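Local coordinates for protein inactive Zymogen C11 Protease (PDB 6MZO) that is the inactive zymogen of a clostripain-like C11 protease, a clan CD enzyme that probably cleaves peptide bonds as a cysteine peptidase once activated, at residues Q31-R34 / A35-E38; I182-P185 / T186-A190; L66-A70 / D71-Q75. All blocks are in the same frame, centred on the assembly; numbering follows the deposited sequence.

Interaction 1: Q31-R34 / A35-E38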
ATOM      1  N   GLN A  31      11.254   7.824  13.894  1.00 28.35           N
ATOM      2  CA  GLN A  31      12.235   6.799  13.471  1.00 27.68           C
ATOM      3  C   GLN A  31      12.369   6.724  11.973  1.00 26.96           C
ATOM      4  O   GLN A  31      13.482   6.615  11.449  1.00 28.46           O
ATOM      5  CB  GLN A  31      11.822   5.412  13.984  1.00 38.83           C
ATOM      6  CG  GLN A  31      12.775   4.301  13.656  1.00 50.64           C
ATOM      7  CD  GLN A  31      12.330   2.972  14.296  1.00 66.15           C
ATOM      8  OE1 GLN A  31      11.570   2.957  15.275  1.00 69.97           O
ATOM      9  NE2 GLN A  31      12.794   1.860  13.733  1.00 72.77           N
ATOM     10  N   ASN A  32      11.234   6.803  11.265  1.00 25.84           N
ATOM     11  CA  ASN A  32      11.301   6.789   9.798  1.00 24.20           C
ATOM     12  C   ASN A  32      11.969   8.018   9.251  1.00 22.75           C
ATOM     13  O   ASN A  32      12.686   7.920   8.245  1.00 24.83           O
ATOM     14  CB  ASN A  32       9.904   6.657   9.199  1.00 25.75           C
ATOM     15  CG  ASN A  32       9.450   5.232   9.245  1.00 33.55           C
ATOM     16  OD1 ASN A  32      10.238   4.323   8.950  1.00 35.28           O
ATOM     17  ND2 ASN A  32       8.242   5.013   9.705  1.00 38.04           N
ATOM     18  N   LEU A  33      11.730   9.161   9.856  1.00 23.19           N
ATOM     19  CA  LEU A  33      12.433  10.392   9.367  1.00 26.48           C
ATOM     20  C   LEU A  33      13.961  10.237   9.531  1.00 28.12           C
ATOM     21  O   LEU A  33      14.751  10.609   8.671  1.00 24.69           O
ATOM     22  CB  LEU A  33      11.952  11.632  10.121  1.00 31.10           C
ATOM     23  CG  LEU A  33      10.617  12.092   9.498  1.00 38.04           C
ATOM     24  CD1 LEU A  33       9.965  13.077  10.461  1.00 44.65           C
ATOM     25  CD2 LEU A  33      10.914  12.770   8.169  1.00 42.60           C
ATOM     26  N   ARG A  34      14.385   9.625  10.631  1.00 26.45           N
ATOM     27  CA  ARG A  34      15.795   9.329  10.815  1.00 23.89           C
ATOM     28  C   ARG A  34      16.320   8.405   9.685  1.00 26.56           C
ATOM     29  O   ARG A  34      17.432   8.625   9.135  1.00 23.24           O
ATOM     30  CB  ARG A  34      16.008   8.691  12.230  1.00 25.77           C
ATOM     31  CG  ARG A  34      17.471   8.313  12.512  1.00 28.40           C
ATOM     32  CD  ARG A  34      17.803   6.872  12.160  1.00 30.98           C
ATOM     33  NE  ARG A  34      17.298   5.961  13.174  1.00 36.81           N
ATOM     34  CZ  ARG A  34      16.725   4.780  12.973  1.00 44.07           C
ATOM     35  NH1 ARG A  34      16.343   4.066  14.048  1.00 41.14           N
ATOM     36  NH2 ARG A  34      16.554   4.297  11.735  1.00 43.04           N
ATOM     37  N   ALA A  35      15.552   7.352   9.342  1.00 22.08           N
ATOM     38  CA  ALA A  35      15.977   6.430   8.308  1.00 22.00           C
ATOM     39  C   ALA A  35      16.056   7.154   6.930  1.00 20.96           C
ATOM     40  O   ALA A  35      16.974   6.885   6.158  1.00 22.81           O
ATOM     41  CB  ALA A  35      14.998   5.229   8.230  1.00 24.78           C
ATOM     42  N   ILE A  36      15.086   8.015   6.656  1.00 21.81           N
ATOM     43  CA  ILE A  36      15.064   8.758   5.391  1.00 20.66           C
ATOM     44  C   ILE A  36      16.274   9.642   5.324  1.00 23.21           C
ATOM     45  O   ILE A  36      16.941   9.703   4.248  1.00 20.72           O
ATOM     46  CB  ILE A  36      13.768   9.622   5.286  1.00 20.79           C
ATOM     47  CG1 ILE A  36      12.577   8.683   5.053  1.00 18.88           C
ATOM     48  CG2 ILE A  36      13.887  10.728   4.175  1.00 19.81           C
ATOM     49  CD1 ILE A  36      11.212   9.348   5.411  1.00 21.55           C
ATOM     50  N   LYS A  37      16.565  10.360   6.404  1.00 19.87           N
ATOM     51  CA  LYS A  37      17.780  11.236   6.356  1.00 20.51           C
ATOM     52  C   LYS A  37      19.056  10.425   6.157  1.00 24.31           C
ATOM     53  O   LYS A  37      19.951  10.837   5.405  1.00 22.55           O
ATOM     54  CB  LYS A  37      17.876  12.058   7.633  1.00 21.78           C
ATOM     55  CG  LYS A  37      16.777  13.095   7.750  1.00 21.90           C
ATOM     56  CD  LYS A  37      16.441  13.456   9.228  1.00 33.03           C
ATOM     57  CE  LYS A  37      17.442  14.272   9.844  1.00 41.05           C
ATOM     58  NZ  LYS A  37      17.027  14.628  11.314  1.00 36.21           N
ATOM     59  N   GLU A  38      19.163   9.257   6.804  1.00 22.85           N
ATOM     60  CA  GLU A  38      20.352   8.437   6.571  1.00 21.33           C
ATOM     61  C   GLU A  38      20.391   7.931   5.121  1.00 20.44           C
ATOM     62  O   GLU A  38      21.503   7.808   4.526  1.00 21.05           O
ATOM     63  CB  GLU A  38      20.422   7.223   7.539  1.00 22.10           C
ATOM     64  CG  GLU A  38      20.656   7.773   8.957  1.00 26.92           C
ATOM     65  CD  GLU A  38      20.956   6.711   9.972  1.00 31.55           C
ATOM     66  OE1 GLU A  38      20.603   5.549   9.744  1.00 34.63           O
ATOM     67  OE2 GLU A  38      21.558   7.031  10.998  1.00 38.12           O
TER
HETATM   68  O   HOH W   1      18.195   4.300   9.850  1.00 43.10           O
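The carbonyls of residues 31-34 accept, one after another, the backbone N-H groups of residues 35-38, the unbroken i to i+4 ladder of an alpha helix. Helix 26-43, to which they belong, is the crossover of the beta-alpha-beta unit between strands 14-19 and 49-54. The bonds are alike in length: Ala35 N lies 3.0 Å from Gln31 O. Lys37 N lies 2.9 Å from Leu33 O, in a bond that is nearly straight at 168°.

Facing the sheet, Leu33 CD2 meets Ile36 CD1 at 4.4 Å, a loose contact completed by other parts of the chain: Ile36 also rests on Ile17 and Phe19 of strand 14-19, and Leu33 on Ile52 of strand 49-54. Ile36 CG1 turns back along the helix and packs 3.3 Å from Asn32 O. The side-chain amide of Asn32 takes no part in the ladder; its ND2 donates to Asn191 O, in the loop before helix 195-203.

On the exposed side, Arg34 and Glu38 run across one another at a slant, with Arg34 CD 3.8 Å from Glu38 CD. Arg34 CG stands opposite the backbone N (chi1 179°), after which bends at chi2 and chi3 fold the chain back until the guanidinium has Gln31 O above one face, displaced toward its rim. The opposite charges do not meet directly, as Arg34 NH2 and Glu38 OE1 are 4.7 Å apart. One water spans them, donating to Glu38 OE1 at 2.7 Å and accepting a weak hydrogen bond from Arg34 NH2 at 2.5 Å.

Interaction 2: I182-P185 / T186-A190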
ATOM      1  N   ILE A 182       3.307  -0.435  -4.846  1.00 19.15           N
ATOM      2  CA  ILE A 182       4.182  -1.206  -3.990  1.00 18.02           C
ATOM      3  C   ILE A 182       3.526  -1.344  -2.629  1.00 20.50           C
ATOM      4  O   ILE A 182       3.135  -0.367  -2.092  1.00 20.00           O
ATOM      5  CB  ILE A 182       5.541  -0.499  -3.804  1.00 17.95           C
ATOM      6  CG1 ILE A 182       6.171  -0.211  -5.146  1.00 21.08           C
ATOM      7  CG2 ILE A 182       6.497  -1.352  -3.010  1.00 21.79           C
ATOM      8  CD1 ILE A 182       7.371   0.680  -5.080  1.00 22.91           C
ATOM      9  N   GLY A 183       3.444  -2.550  -2.083  1.00 17.13           N
ATOM     10  CA  GLY A 183       2.794  -2.683  -0.781  1.00 17.82           C
ATOM     11  C   GLY A 183       2.954  -4.072  -0.230  1.00 18.01           C
ATOM     12  O   GLY A 183       3.665  -4.898  -0.825  1.00 19.47           O
ATOM     13  N   SER A 184       2.325  -4.284   0.912  1.00 17.18           N
ATOM     14  CA  SER A 184       2.330  -5.629   1.537  1.00 18.90           C
ATOM     15  C   SER A 184       0.956  -6.178   1.543  1.00 21.62           C
ATOM     16  O   SER A 184      -0.012  -5.466   1.874  1.00 21.67           O
ATOM     17  CB  SER A 184       2.857  -5.564   2.977  1.00 22.23           C
ATOM     18  OG  SER A 184       2.761  -6.844   3.649  1.00 23.07           O
ATOM     19  N   PRO A 185       0.806  -7.468   1.223  1.00 20.14           N
ATOM     20  CA  PRO A 185      -0.508  -8.114   1.446  1.00 18.77           C
ATOM     21  C   PRO A 185      -0.793  -8.403   2.877  1.00 25.02           C
ATOM     22  O   PRO A 185      -1.932  -8.779   3.155  1.00 24.32           O
ATOM     23  CB  PRO A 185      -0.444  -9.402   0.644  1.00 23.08           C
ATOM     24  CG  PRO A 185       1.083  -9.694   0.524  1.00 26.29           C
ATOM     25  CD  PRO A 185       1.781  -8.339   0.493  1.00 22.71           C
ATOM     26  N   THR A 186       0.188  -8.279   3.753  1.00 23.53           N
ATOM     27  CA  THR A 186      -0.028  -8.577   5.186  1.00 22.63           C
ATOM     28  C   THR A 186       0.255  -7.343   6.001  1.00 24.09           C
ATOM     29  O   THR A 186       0.121  -6.235   5.415  1.00 25.69           O
ATOM     30  CB  THR A 186       0.790  -9.815   5.694  1.00 24.64           C
ATOM     31  OG1 THR A 186       2.212  -9.572   5.621  1.00 25.43           O
ATOM     32  CG2 THR A 186       0.389 -10.972   4.821  1.00 23.79           C
ATOM     33  N   GLU A 187       0.601  -7.453   7.286  1.00 27.31           N
ATOM     34  CA  GLU A 187       0.883  -6.257   8.099  1.00 28.64           C
ATOM     35  C   GLU A 187       2.327  -5.845   7.913  1.00 32.74           C
ATOM     36  O   GLU A 187       3.210  -6.665   7.649  1.00 31.41           O
ATOM     37  CB  GLU A 187       0.550  -6.510   9.578  1.00 30.19           C
ATOM     38  CG  GLU A 187      -0.915  -6.664   9.751  1.00 28.49           C
ATOM     39  CD  GLU A 187      -1.379  -6.670  11.212  1.00 33.76           C
ATOM     40  OE1 GLU A 187      -0.603  -6.321  12.120  1.00 37.27           O
ATOM     41  OE2 GLU A 187      -2.544  -7.006  11.401  1.00 38.30           O
ATOM     42  N   ILE A 188       2.549  -4.522   7.972  1.00 30.70           N
ATOM     43  CA  ILE A 188       3.864  -3.992   8.118  1.00 36.76           C
ATOM     44  C   ILE A 188       3.810  -3.310   9.441  1.00 42.67           C
ATOM     45  O   ILE A 188       2.952  -2.440   9.669  1.00 45.62           O
ATOM     46  CB  ILE A 188       4.198  -2.960   7.106  1.00 31.57           C
ATOM     47  CG1 ILE A 188       4.022  -3.528   5.716  1.00 26.46           C
ATOM     48  CG2 ILE A 188       5.608  -2.469   7.343  1.00 36.61           C
ATOM     49  CD1 ILE A 188       4.269  -2.474   4.575  1.00 28.02           C
ATOM     50  N   LEU A 189       4.678  -3.718  10.325  1.00 38.92           N
ATOM     51  CA  LEU A 189       4.570  -3.111  11.634  1.00 49.39           C
ATOM     52  C   LEU A 189       5.785  -2.210  11.849  1.00 54.95           C
ATOM     53  O   LEU A 189       6.428  -1.730  10.876  1.00 48.60           O
ATOM     54  CB  LEU A 189       4.407  -4.190  12.731  1.00 50.15           C
ATOM     55  CG  LEU A 189       3.162  -5.108  12.645  1.00 54.50           C
ATOM     56  CD1 LEU A 189       3.117  -6.107  13.802  1.00 56.88           C
ATOM     57  CD2 LEU A 189       1.836  -4.340  12.554  1.00 53.75           C
ATOM     58  N   ALA A 190       6.058  -1.947  13.119  1.00 67.17           N
ATOM     59  CA  ALA A 190       7.174  -1.115  13.532  1.00 65.21           C
ATOM     60  C   ALA A 190       7.343   0.100  12.625  1.00 58.34           C
ATOM     61  O   ALA A 190       6.378   0.774  12.256  1.00 56.55           O
ATOM     62  CB  ALA A 190       8.451  -1.934  13.555  1.00 67.06           C
TER
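Ser184 and Thr186 form an ST turn: the hydroxyl of the serine reaches over Pro185 and takes the backbone N-H of the threonine, Thr186 N to Ser184 OG being 2.9 Å with an angle of 151° at the hydrogen. The turn lies just past the end of strand 178-183, where the chain leaves the central sheet for the loop leading to helix 195-203. A chi1 of 175° swings Ser184 OG far from its own backbone N and to the side of the carbonyl carbon, which brings it within reach of the N-H two residues on.

The two hydroxyls converge: Ser184 OG and Thr186 OG1 lie 3.4 Å apart, and both are hydrogen-bonded to Thr226 OG1 at the start of strand 226-231, which thus ties the turn to the adjoining strand and satisfies these buried oxygens. Thr186 OG1 sits between the backbone N and the carbonyl carbon (chi1 64°), which leaves the methyl CG2 to lie back against the preceding peptide, 3.4 Å from Pro185 C. Branch by branch, the threonine therefore turns its polar arm to Thr226 and its apolar arm to the proline carbonyl.

The side chain of Glu187 sets off away from the turn, and its OE1 accepts from Ala314 N, while OE2 makes a weak hydrogen bond with Tyr164 OH. Two residues beyond Thr186, the chain has curved enough for Ile188 to come back alongside Ser184. Its branch CG1-CD1 lies against the methylene rather than the hydroxyl of the serine: Ile188 CD1 is 3.8 Å from Ser184 CB, and Ile188 CG1 comes closer still to the same carbon, at 3.6 Å.

Interaction 3: L66-A70 / D71-Q75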
ATOM      1  N   LEU A  66      13.777  17.937   2.347  1.00 22.78           N
ATOM      2  CA  LEU A  66      15.050  17.460   2.864  1.00 22.69           C
ATOM      3  C   LEU A  66      15.980  17.474   1.701  1.00 27.01           C
ATOM      4  O   LEU A  66      15.643  16.894   0.659  1.00 24.66           O
ATOM      5  CB  LEU A  66      14.972  16.040   3.374  1.00 21.97           C
ATOM      6  CG  LEU A  66      14.153  15.893   4.637  1.00 24.57           C
ATOM      7  CD1 LEU A  66      14.064  14.389   5.055  1.00 24.85           C
ATOM      8  CD2 LEU A  66      14.733  16.737   5.821  1.00 26.72           C
ATOM      9  N   LYS A  67      17.134  18.073   1.850  1.00 27.25           N
ATOM     10  CA  LYS A  67      18.075  18.048   0.768  1.00 29.73           C
ATOM     11  C   LYS A  67      19.494  17.878   1.271  1.00 27.43           C
ATOM     12  O   LYS A  67      19.745  18.024   2.418  1.00 28.72           O
ATOM     13  CB  LYS A  67      17.941  19.289  -0.077  1.00 31.07           C
ATOM     14  CG  LYS A  67      18.417  20.513   0.634  1.00 29.54           C
ATOM     15  CD  LYS A  67      18.039  21.784  -0.098  1.00 52.19           C
ATOM     16  CE  LYS A  67      18.350  21.728  -1.562  1.00 54.61           C
ATOM     17  NZ  LYS A  67      18.027  23.004  -2.237  1.00 56.69           N
ATOM     18  N   LEU A  68      20.381  17.493   0.380  1.00 24.85           N
ATOM     19  CA  LEU A  68      21.768  17.353   0.706  1.00 26.88           C
ATOM     20  C   LEU A  68      22.479  18.658   0.470  1.00 28.17           C
ATOM     21  O   LEU A  68      22.309  19.263  -0.507  1.00 28.82           O
ATOM     22  CB  LEU A  68      22.423  16.303  -0.165  1.00 32.84           C
ATOM     23  CG  LEU A  68      22.598  14.929   0.424  1.00 35.72           C
ATOM     24  CD1 LEU A  68      23.401  14.034  -0.486  1.00 33.52           C
ATOM     25  CD2 LEU A  68      23.190  14.954   1.812  1.00 34.41           C
ATOM     26  N   GLU A  69      23.297  19.048   1.405  1.00 27.56           N
ATOM     27  CA  GLU A  69      24.047  20.246   1.273  1.00 35.17           C
ATOM     28  C   GLU A  69      25.412  19.884   1.796  1.00 37.48           C
ATOM     29  O   GLU A  69      25.550  19.506   2.910  1.00 39.89           O
ATOM     30  CB  GLU A  69      23.368  21.328   2.080  1.00 37.52           C
ATOM     31  CG  GLU A  69      24.200  22.474   2.501  1.00 42.67           C
ATOM     32  CD  GLU A  69      23.448  23.386   3.443  1.00 42.00           C
ATOM     33  OE1 GLU A  69      23.937  23.514   4.573  1.00 42.08           O
ATOM     34  OE2 GLU A  69      22.416  23.938   3.030  1.00 33.16           O
ATOM     35  N   ALA A  70      26.394  19.978   0.931  1.00 42.52           N
ATOM     36  CA  ALA A  70      27.761  19.623   1.225  1.00 51.06           C
ATOM     37  C   ALA A  70      27.776  18.188   1.756  1.00 63.29           C
ATOM     38  O   ALA A  70      27.327  17.298   1.057  1.00 68.18           O
ATOM     39  CB  ALA A  70      28.434  20.628   2.136  1.00 50.27           C
ATOM     40  N   ASP A  71      28.240  17.935   2.966  1.00 68.33           N
ATOM     41  CA  ASP A  71      28.195  16.537   3.407  1.00 76.04           C
ATOM     42  C   ASP A  71      27.017  16.245   4.309  1.00 71.68           C
ATOM     43  O   ASP A  71      26.996  15.215   4.955  1.00 77.78           O
ATOM     44  CB  ASP A  71      29.489  16.099   4.128  1.00 93.66           C
ATOM     45  CG  ASP A  71      30.766  16.389   3.336  1.00 94.20           C
ATOM     46  OD1 ASP A  71      30.837  16.101   2.140  1.00 94.20           O
ATOM     47  OD2 ASP A  71      31.748  16.867   3.932  1.00 97.02           O
ATOM     48  N   THR A  72      26.000  17.089   4.328  1.00 58.35           N
ATOM     49  CA  THR A  72      24.972  16.873   5.305  1.00 45.95           C
ATOM     50  C   THR A  72      23.559  17.164   4.859  1.00 38.67           C
ATOM     51  O   THR A  72      23.340  17.645   3.815  1.00 43.58           O
ATOM     52  CB  THR A  72      25.333  17.733   6.542  1.00 50.03           C
ATOM     53  OG1 THR A  72      24.518  17.384   7.641  1.00 51.69           O
ATOM     54  CG2 THR A  72      25.154  19.193   6.240  1.00 52.53           C
ATOM     55  N   ILE A  73      22.605  16.834   5.679  1.00 36.60           N
ATOM     56  CA  ILE A  73      21.186  17.039   5.381  1.00 32.95           C
ATOM     57  C   ILE A  73      20.826  18.461   5.797  1.00 36.39           C
ATOM     58  O   ILE A  73      21.222  18.885   6.879  1.00 37.70           O
ATOM     59  CB  ILE A  73      20.269  16.084   6.180  1.00 38.88           C
ATOM     60  CG1 ILE A  73      20.494  14.637   5.786  1.00 41.37           C
ATOM     61  CG2 ILE A  73      18.774  16.409   5.938  1.00 40.62           C
ATOM     62  CD1 ILE A  73      19.869  14.276   4.436  1.00 40.42           C
ATOM     63  N   ARG A  74      20.031  19.129   4.975  1.00 26.93           N
ATOM     64  CA  ARG A  74      19.373  20.430   5.310  1.00 28.09           C
ATOM     65  C   ARG A  74      17.881  20.212   5.286  1.00 32.52           C
ATOM     66  O   ARG A  74      17.315  19.723   4.296  1.00 29.81           O
ATOM     67  CB  ARG A  74      19.820  21.518   4.296  1.00 28.85           C
ATOM     68  CG  ARG A  74      19.007  22.852   4.253  1.00 39.53           C
ATOM     69  CD  ARG A  74      19.334  23.789   5.383  1.00 37.50           C
ATOM     70  NE  ARG A  74      20.741  24.167   5.474  1.00 33.15           N
ATOM     71  CZ  ARG A  74      21.242  24.878   6.498  1.00 34.98           C
ATOM     72  NH1 ARG A  74      20.441  25.281   7.476  1.00 35.88           N
ATOM     73  NH2 ARG A  74      22.538  25.137   6.539  1.00 36.07           N
ATOM     74  N   GLN A  75      17.235  20.495   6.399  1.00 33.09           N
ATOM     75  CA  GLN A  75      15.782  20.487   6.408  1.00 34.09           C
ATOM     76  C   GLN A  75      15.237  21.875   6.170  1.00 36.63           C
ATOM     77  O   GLN A  75      15.690  22.843   6.810  1.00 41.85           O
ATOM     78  CB  GLN A  75      15.291  19.900   7.731  1.00 35.27           C
ATOM     79  CG  GLN A  75      13.798  19.877   7.905  1.00 34.56           C
ATOM     80  CD  GLN A  75      13.326  18.856   8.978  1.00 50.87           C
ATOM     81  OE1 GLN A  75      13.954  17.796   9.216  1.00 45.70           O
ATOM     82  NE2 GLN A  75      12.195  19.171   9.611  1.00 51.95           N
TER
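The guanidinium of Arg74 meets the carboxylate of Glu69 along its NE/NH2 edge, in a side-on salt bridge with one nitrogen for each oxygen. Arg74 NH2 donates to the syn lone pair of Glu69 OE1 at 2.9 Å, and Arg74 NE to Glu69 OE2 at 3.0 Å. Both oxygens lie close to the guanidinium plane, but the two flat groups are twisted 43° apart, and NE approaches OE2 from 31° out of the carboxylate plane. The Glu69 chain runs extended beyond CG to carry its carboxylate to Arg74, whereas Arg74 bends at chi2 and chi3 to present that edge.

The pair bridges a beta hairpin with a two-residue loop, Ala70-Asp71, whose strands join through a type II' turn from Glu69 to Thr72. Ala70 takes the positive-phi corner, a place often held by glycine. Glu69 and Thr72 form the hydrogen-bonded pair that closes the turn, Glu69 N to Thr72 O at 2.8 Å, and Lys67 and Arg74 the next, with Arg74 N to Lys67 O also 2.8 Å. Replacing Glu69 by alanine would probably leave the Arg74 guanidinium without its carboxylate mate and freer to turn.

Lys67, Glu69, Thr72 and Arg74 occupy one face of the hairpin. On the other, Leu66 and Gln75 lie alongside each other, with Leu66 CD2 3.7 Å from Gln75 CB, and the same methyl packs 4.1 Å from Ile73 CG2. Leu66, Leu68 and Ile73 all touch Ile40 of helix 26-43, so the leucines and isoleucine of this face pack against that helix, while the backbone of Leu66 bonds to Leu50 and strand 72-80 forms the margin of the central sheet.

In the fold
Interactions 1 and 3 belong to one end of the central sheet and touch: Leu66 CD1 packs 3.8 Å from Ile36 CG2, bringing the hairpin's apolar side chains against the helix. Each has an apolar inner side and a charged outer one, but the acid-base pair is direct in 66-75 and weakly bridged through a water in 31-38. Interaction 2 is fully buried near the centre of the chain and uses no salt bridge between its segments; neutral hydroxyls and a backbone N-H do the work where the chain leaves strand 178-183. Although it reaches the same sheet as interaction 3, their nearest atoms are about 17 Å apart, against about 5 Å between interactions 1 and 2.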